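Local coordinates for UspA1 (Moraxella catarrhalis, PDB 3NTN), which is a trimeric autotransporter adhesin of the outer membrane that binds fibronectin and the host receptor CEACAM1, at residues Ser54-Ala57 and Lys62-Ala65. Sequence-based numbering, arbitrary orientation.
Sequences SFAA and KANA
Ala63 points its methyl group at segment 54-57, between Ser54 and Ala56, whose side chains point back. Its CB lies 3.9 Å from Ala56 CB and equally far from Ser54 CB, while Phe55 O, on the backbone between them, approaches Ala63 CB to 3.5 Å. Two methyls and a serine lie between the chains, and the CA atoms of Ala56 and Ala63 are 5.7 Å apart. No hydrogen bond joins the two segments. With chi1 at 64°, Ser54 lays its whole CB-OG bond against Ala63 O, CB at 3.2 Å and OG at 3.1 Å, yet the hydrogen bond of the hydroxyl goes to Gly51 O. Phe55 leaves the opposite side of its strand, and its ring packs against Phe55 of the third subunit and Ala57 of the second. Beyond Ala63, Asn64 points away at its CB and uses OD1 to take Thr50 N and ND2 to reach Gln48 OE1 of the preceding coil. Strand 55-57 bonds to strands 40-42 and 69-71 in a parallel sheet, and strand 62-63 belongs to a second one with 75-77 and 89-91, on the side away from Phe55, the two-layered coil of the YadA-like left-handed parallel beta-roll.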
loop_
_atom_site.group_PDB
_atom_site.type_symbol
_atom_site.label_atom_id
_atom_site.label_comp_id
_atom_site.label_asym_id
_atom_site.label_seq_id
_atom_site.Cartn_x
_atom_site.Cartn_y
_atom_site.Cartn_z
ATOM N N SER B 54 -19.157 -15.246 -7.541
ATOM C CA SER B 54 -17.871 -15.521 -6.993
ATOM C C SER B 54 -16.899 -16.196 -7.988
ATOM O O SER B 54 -17.260 -16.649 -9.066
ATOM C CB SER B 54 -18.004 -16.383 -5.721
ATOM O OG SER B 54 -18.549 -17.661 -6.034
ATOM N N PHE B 55 -15.638 -16.225 -7.625
ATOM C CA PHE B 55 -14.642 -16.711 -8.508
ATOM C C PHE B 55 -13.526 -17.315 -7.674
ATOM O O PHE B 55 -13.041 -16.681 -6.758
ATOM C CB PHE B 55 -14.108 -15.583 -9.397
ATOM C CG PHE B 55 -12.981 -16.021 -10.286
ATOM C CD1 PHE B 55 -13.229 -16.648 -11.498
ATOM C CD2 PHE B 55 -11.650 -15.861 -9.867
ATOM C CE1 PHE B 55 -12.123 -17.112 -12.360
ATOM C CE2 PHE B 55 -10.559 -16.297 -10.683
ATOM C CZ PHE B 55 -10.805 -16.927 -11.939
ATOM N N ALA B 56 -13.155 -18.560 -7.966
ATOM C CA ALA B 56 -12.012 -19.217 -7.305
ATOM C C ALA B 56 -11.182 -19.884 -8.376
ATOM O O ALA B 56 -11.707 -20.314 -9.389
ATOM C CB ALA B 56 -12.507 -20.282 -6.266
ATOM N N ALA B 57 -9.858 -19.925 -8.189
ATOM C CA ALA B 57 -8.991 -20.829 -8.983
ATOM C C ALA B 57 -7.784 -21.245 -8.132
ATOM O O ALA B 57 -7.337 -20.476 -7.310
ATOM C CB ALA B 57 -8.556 -20.125 -10.241
ATOM N N LYS B 62 -12.062 -21.125 -1.027
ATOM C CA LYS B 62 -13.476 -21.013 -0.800
ATOM C C LYS B 62 -13.871 -19.599 -1.136
ATOM O O LYS B 62 -13.516 -18.663 -0.437
ATOM C CB LYS B 62 -13.818 -21.284 0.667
ATOM C CG LYS B 62 -13.602 -22.736 1.105
ATOM C CD LYS B 62 -14.108 -22.944 2.577
ATOM C CE LYS B 62 -14.072 -24.402 2.992
ATOM N NZ LYS B 62 -12.755 -25.004 2.601
ATOM N N ALA B 63 -14.638 -19.445 -2.207
ATOM C CA ALA B 63 -15.058 -18.143 -2.633
ATOM C C ALA B 63 -16.524 -18.149 -2.262
ATOM O O ALA B 63 -17.401 -18.207 -3.156
ATOM C CB ALA B 63 -14.863 -18.044 -4.091
ATOM N N ASN B 64 -16.765 -18.083 -0.932
ATOM C CA ASN B 64 -18.046 -18.419 -0.306
ATOM C C ASN B 64 -18.798 -17.251 0.306
ATOM O O ASN B 64 -19.317 -17.344 1.402
ATOM C CB ASN B 64 -17.891 -19.548 0.733
ATOM C CG ASN B 64 -17.527 -20.900 0.100
ATOM O OD1 ASN B 64 -17.339 -21.004 -1.116
ATOM N ND2 ASN B 64 -17.398 -21.943 0.944
ATOM N N ALA B 65 -18.857 -16.135 -0.415
ATOM C CA ALA B 65 -19.787 -15.028 -0.069
ATOM C C ALA B 65 -19.941 -14.236 -1.335
ATOM O O ALA B 65 -19.134 -14.402 -2.336
ATOM C CB ALA B 65 -19.227 -14.171 1.008
#